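Local coordinates for protein putative glycosidase ph117-related (Bacteroides thetaiotaomicron, PDB 5A7V) that probably acts on beta-mannosidic linkages, as a five-bladed beta-propeller of glycoside hydrolase family 130, and binds mannose in its pocket, at residues 222-227 and 238-243; 232-237 and 256-261. All blocks are in the same frame, centred on the assembly; numbering follows the deposited sequence.

Interaction 1: 222-227 and 238-243; sequences DGKYFM and TSEDLV
With CG beside the backbone N on both residues (chi1 -58° in Tyr225, -65° in Leu242), the Leu242 branch, from the turn after the second strand, reaches over the ring of Tyr225 on the first. Leu242 CD2 sits over one face, 3.6 Å from the Tyr225 centroid and displaced toward the rim near CG, a CH-pi contact, while Leu242 CD1 lies by CZ; the carbonyl O of Glu240 meets the ring edge in plane. Beside it Tyr225 and Ser239 form a hydrogen-bonded pair: Tyr225 N gives to Ser239 O at 2.9 Å, and Ser239 N to Tyr225 O at 3.1 Å. Phe226 and Thr238 follow as a non-hydrogen-bonded pair. This is the open end of the antiparallel hairpin 225-229/235-239 in a propeller sheet. The second strand leaves through an ST turn, Ser239 OG accepting from Asp241 N at 3.1 Å and also bonding Asn244 O, then an Asx turn, Asp241 OD1 taking Val243 N and also Asn244 N. Lys224 and Glu240 run side by side, but Lys224 NZ stays 4.4 Å from Glu240 OE2, longer than a salt bridge. Strand 205-212 flanks strand 225-229 through Phe226 and Leu208, strand 246-247 pairs with Thr238 through Thr246, and Val158 of strand 157-164 packs on Leu242.

Interaction 2: 232-237 and 256-261; sequences EHVFAA and RKLFSP
His233 presents one face of its imidazole to the Lys257 side chain, whose CE lies 3.7 Å from the ring centroid, over its centre, as the lysine chain crosses the ring. At the ring edge, His233 ND1 and Ser260 OG share a hydrogen bond of 2.8 Å, so the histidine is held on a face by a CH-pi contact and at its rim by a polar one. Val234 works on the buried side. Its chi1 of 176° puts CG1 anti to the backbone N and CG2 beside it, and CG2 lies over one face of the Phe259 ring in a CH-pi contact, 3.6 Å from Phe259 CZ and nearer the rim than the centre. Phe321 and Tyr288 also meet that ring, the tyrosine edge-to-face. Between these side chains the backbones are tied by two bonds: Val234 N to Phe259 O at 3.0 Å and Leu258 N to Val234 O at 2.7 Å. Further along, Leu258 CD2 rests against Ala236 CB at 3.7 Å, and Phe235 turns a ring edge to the carbonyl of Arg256. A water accepts from Ala236 N at 2.9 Å and lies within hydrogen-bonding distance of Arg256 O, to which it probably donates. The loop 256-261 is thus fastened along the approach to strand 235-239, although it forms no regular strand itself. Chemically, the contact is two-sided: apolar atoms of Val234, Leu258 and Phe259 pack inward, while on the other side the His233-Ser260 bond helps to set the imidazole's rotation and the lysine methylenes shield its face, with the lysine's charged end probably disfavouring protonation of the ring.

Interactions 1 and 2 lie about 18 Å apart between centres and share strand 235-239, interaction 2 using its beginning and the residues leading into it and interaction 1 its end. Along the chain the segments alternate: 222-227, 232-237, 238-243, 256-261. Interaction 1 pairs the two strands of the hairpin 225-229/235-239, whereas interaction 2 joins a later loop to the start of the second strand and the residues leading into it. They meet directly where Phe226 packs on Ala236 and Met227 O probably accepts from Ala237 N, at 2.9 Å. The connection between the strands holds Glu231, which lines the mannose pocket, and the Glu232 side chain is about 8 Å from bound mannose, so interaction 2 lies at the hairpin's sugar end and interaction 1 at the other.

Interaction 1: 222-227 and 238-243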
# COMPACT_ATOMS: atom_id res chain seq x y z
N ASP A 222 -8.50 5.26 -21.87
CA ASP A 222 -9.73 5.80 -22.48
C ASP A 222 -9.95 7.27 -22.06
O ASP A 222 -11.07 7.73 -21.82
CB ASP A 222 -10.92 4.95 -22.16
CG ASP A 222 -10.82 3.52 -22.72
OD1 ASP A 222 -10.15 3.28 -23.74
OD2 ASP A 222 -11.43 2.62 -22.13
N GLY A 223 -8.84 8.00 -21.98
CA GLY A 223 -8.90 9.42 -21.73
C GLY A 223 -9.09 9.86 -20.27
O GLY A 223 -9.18 11.06 -20.01
N LYS A 224 -9.16 8.90 -19.35
CA LYS A 224 -9.36 9.20 -17.93
C LYS A 224 -8.36 8.50 -17.07
O LYS A 224 -7.76 7.50 -17.46
CB LYS A 224 -10.79 8.80 -17.45
CG LYS A 224 -11.90 9.54 -18.19
CD LYS A 224 -13.29 9.24 -17.67
CE LYS A 224 -14.34 9.98 -18.49
NZ LYS A 224 -15.34 9.07 -19.07
N TYR A 225 -8.15 9.05 -15.88
CA TYR A 225 -7.35 8.35 -14.88
C TYR A 225 -8.14 7.14 -14.31
O TYR A 225 -9.37 7.11 -14.37
CB TYR A 225 -6.92 9.33 -13.79
CG TYR A 225 -6.14 10.50 -14.33
CD1 TYR A 225 -4.84 10.30 -14.79
CD2 TYR A 225 -6.70 11.78 -14.41
CE1 TYR A 225 -4.09 11.34 -15.30
CE2 TYR A 225 -5.94 12.86 -14.92
CZ TYR A 225 -4.65 12.60 -15.38
OH TYR A 225 -3.89 13.66 -15.84
N PHE A 226 -7.41 6.20 -13.72
CA PHE A 226 -7.99 4.94 -13.27
C PHE A 226 -7.36 4.53 -11.94
O PHE A 226 -6.15 4.68 -11.76
CB PHE A 226 -7.76 3.86 -14.33
CG PHE A 226 -8.50 2.58 -14.04
CD1 PHE A 226 -8.00 1.63 -13.15
CD2 PHE A 226 -9.72 2.33 -14.65
CE1 PHE A 226 -8.70 0.47 -12.89
CE2 PHE A 226 -10.42 1.17 -14.36
CZ PHE A 226 -9.90 0.23 -13.48
N MET A 227 -8.19 3.98 -11.03
CA MET A 227 -7.70 3.51 -9.74
C MET A 227 -8.43 2.22 -9.36
O MET A 227 -9.66 2.15 -9.41
CB MET A 227 -7.98 4.59 -8.67
CG MET A 227 -7.54 4.25 -7.28
SD MET A 227 -7.80 5.59 -6.08
CE MET A 227 -9.58 5.81 -6.03
N THR A 238 -12.81 5.88 -11.81
CA THR A 238 -12.17 6.76 -12.78
C THR A 238 -12.17 8.22 -12.30
O THR A 238 -12.93 8.58 -11.41
CB THR A 238 -12.85 6.69 -14.17
OG1 THR A 238 -14.19 7.15 -14.06
CG2 THR A 238 -12.81 5.29 -14.72
N SER A 239 -11.34 9.03 -12.93
CA SER A 239 -11.31 10.45 -12.59
C SER A 239 -10.81 11.23 -13.79
O SER A 239 -10.01 10.76 -14.56
CB SER A 239 -10.39 10.71 -11.40
OG SER A 239 -10.34 12.10 -11.06
N GLU A 240 -11.29 12.48 -13.88
CA GLU A 240 -10.73 13.45 -14.84
C GLU A 240 -9.75 14.42 -14.20
O GLU A 240 -9.04 15.12 -14.91
CB GLU A 240 -11.86 14.19 -15.56
CG GLU A 240 -12.78 13.25 -16.34
CD GLU A 240 -14.06 13.88 -16.87
OE1 GLU A 240 -14.28 15.08 -16.70
OE2 GLU A 240 -14.88 13.17 -17.46
N ASP A 241 -9.74 14.53 -12.88
CA ASP A 241 -8.96 15.56 -12.19
C ASP A 241 -8.06 15.06 -11.09
O ASP A 241 -7.43 15.88 -10.42
CB ASP A 241 -9.91 16.66 -11.68
CG ASP A 241 -10.92 16.17 -10.62
OD1 ASP A 241 -10.71 15.04 -10.09
OD2 ASP A 241 -11.89 16.91 -10.28
N LEU A 242 -7.97 13.73 -10.90
CA LEU A 242 -7.13 13.05 -9.91
C LEU A 242 -7.57 13.19 -8.46
O LEU A 242 -7.05 12.46 -7.61
CB LEU A 242 -5.63 13.41 -10.03
CG LEU A 242 -5.02 12.93 -11.34
CD1 LEU A 242 -3.77 13.71 -11.65
CD2 LEU A 242 -4.70 11.42 -11.27
N VAL A 243 -8.62 13.95 -8.20
CA VAL A 243 -9.08 14.20 -6.83
C VAL A 243 -10.51 13.74 -6.60
O VAL A 243 -10.79 13.19 -5.53
CB VAL A 243 -8.86 15.68 -6.39
CG1 VAL A 243 -7.38 15.96 -6.40
CG2 VAL A 243 -9.58 16.71 -7.25

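Interaction 2: 232-237 and 256-261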
# COMPACT_ATOMS: atom_id res chain seq x y z
N GLU A 232 -12.05 -5.22 1.35
CA GLU A 232 -12.79 -6.49 1.37
C GLU A 232 -13.01 -7.13 -0.01
O GLU A 232 -13.31 -8.30 -0.12
CB GLU A 232 -14.16 -6.30 2.04
CG GLU A 232 -14.09 -5.86 3.49
CD GLU A 232 -15.43 -5.47 4.12
OE1 GLU A 232 -16.48 -5.67 3.51
OE2 GLU A 232 -15.43 -4.96 5.24
N HIS A 233 -12.96 -6.30 -1.05
CA HIS A 233 -13.05 -6.69 -2.47
C HIS A 233 -12.21 -5.67 -3.24
O HIS A 233 -11.93 -4.57 -2.70
CB HIS A 233 -14.48 -6.62 -3.01
CG HIS A 233 -15.46 -7.37 -2.19
ND1 HIS A 233 -15.75 -8.70 -2.39
CD2 HIS A 233 -16.18 -6.96 -1.13
CE1 HIS A 233 -16.61 -9.08 -1.46
NE2 HIS A 233 -16.88 -8.04 -0.68
N VAL A 234 -11.82 -6.05 -4.46
CA VAL A 234 -11.22 -5.07 -5.38
C VAL A 234 -12.31 -4.41 -6.22
O VAL A 234 -13.05 -5.09 -6.94
CB VAL A 234 -10.13 -5.71 -6.28
CG1 VAL A 234 -9.59 -4.71 -7.27
CG2 VAL A 234 -9.04 -6.32 -5.40
N PHE A 235 -12.39 -3.09 -6.07
CA PHE A 235 -13.31 -2.21 -6.76
C PHE A 235 -12.47 -1.31 -7.71
O PHE A 235 -11.24 -1.39 -7.71
CB PHE A 235 -14.06 -1.32 -5.79
CG PHE A 235 -14.87 -2.07 -4.74
CD1 PHE A 235 -16.01 -2.76 -5.09
CD2 PHE A 235 -14.48 -2.07 -3.40
CE1 PHE A 235 -16.76 -3.40 -4.13
CE2 PHE A 235 -15.22 -2.74 -2.44
CZ PHE A 235 -16.37 -3.40 -2.82
N ALA A 236 -13.15 -0.45 -8.50
CA ALA A 236 -12.41 0.49 -9.38
C ALA A 236 -13.13 1.81 -9.46
O ALA A 236 -14.28 1.96 -9.02
CB ALA A 236 -12.18 -0.11 -10.74
N ALA A 237 -12.39 2.81 -9.96
CA ALA A 237 -12.93 4.16 -10.13
C ALA A 237 -12.14 4.87 -11.22
O ALA A 237 -11.00 4.53 -11.53
CB ALA A 237 -12.80 4.94 -8.82
N ARG A 256 -19.35 -2.25 -7.91
CA ARG A 256 -19.07 -3.42 -8.76
C ARG A 256 -17.76 -4.07 -8.33
O ARG A 256 -16.69 -3.47 -8.36
CB ARG A 256 -19.01 -3.03 -10.25
CG ARG A 256 -18.67 -4.19 -11.19
CD ARG A 256 -18.77 -3.72 -12.63
NE ARG A 256 -18.21 -4.64 -13.58
CZ ARG A 256 -18.68 -4.82 -14.81
NH1 ARG A 256 -19.73 -4.11 -15.27
NH2 ARG A 256 -18.09 -5.72 -15.62
N LYS A 257 -17.86 -5.33 -7.92
CA LYS A 257 -16.68 -6.11 -7.47
C LYS A 257 -15.93 -6.62 -8.67
O LYS A 257 -16.49 -7.43 -9.47
CB LYS A 257 -17.11 -7.27 -6.56
CG LYS A 257 -17.79 -6.84 -5.29
CD LYS A 257 -18.56 -8.02 -4.65
CE LYS A 257 -19.30 -7.59 -3.43
NZ LYS A 257 -20.12 -8.72 -2.87
N LEU A 258 -14.67 -6.22 -8.85
CA LEU A 258 -13.84 -6.75 -9.93
C LEU A 258 -13.35 -8.18 -9.65
O LEU A 258 -13.32 -8.99 -10.57
CB LEU A 258 -12.61 -5.83 -10.18
CG LEU A 258 -12.81 -4.58 -11.01
CD1 LEU A 258 -14.04 -3.78 -10.76
CD2 LEU A 258 -11.54 -3.76 -11.07
N PHE A 259 -12.94 -8.41 -8.39
CA PHE A 259 -12.76 -9.77 -7.85
C PHE A 259 -12.79 -9.68 -6.34
O PHE A 259 -12.79 -8.58 -5.77
CB PHE A 259 -11.50 -10.48 -8.39
CG PHE A 259 -10.16 -9.98 -7.89
CD1 PHE A 259 -9.44 -8.99 -8.55
CD2 PHE A 259 -9.55 -10.60 -6.77
CE1 PHE A 259 -8.18 -8.60 -8.13
CE2 PHE A 259 -8.31 -10.23 -6.34
CZ PHE A 259 -7.61 -9.19 -7.00
N SER A 260 -12.86 -10.86 -5.72
CA SER A 260 -13.13 -10.96 -4.31
C SER A 260 -12.25 -12.05 -3.66
O SER A 260 -11.63 -12.86 -4.36
CB SER A 260 -14.60 -11.37 -4.14
OG SER A 260 -15.46 -10.32 -4.61
N PRO A 261 -12.23 -12.06 -2.33
CA PRO A 261 -11.62 -13.21 -1.65
C PRO A 261 -12.24 -14.53 -2.09
O PRO A 261 -13.39 -14.57 -2.53
CB PRO A 261 -11.87 -12.94 -0.16
CG PRO A 261 -12.09 -11.46 -0.08
CD PRO A 261 -12.78 -11.09 -1.37
O HOH W 1 -16.02 -0.81 -8.54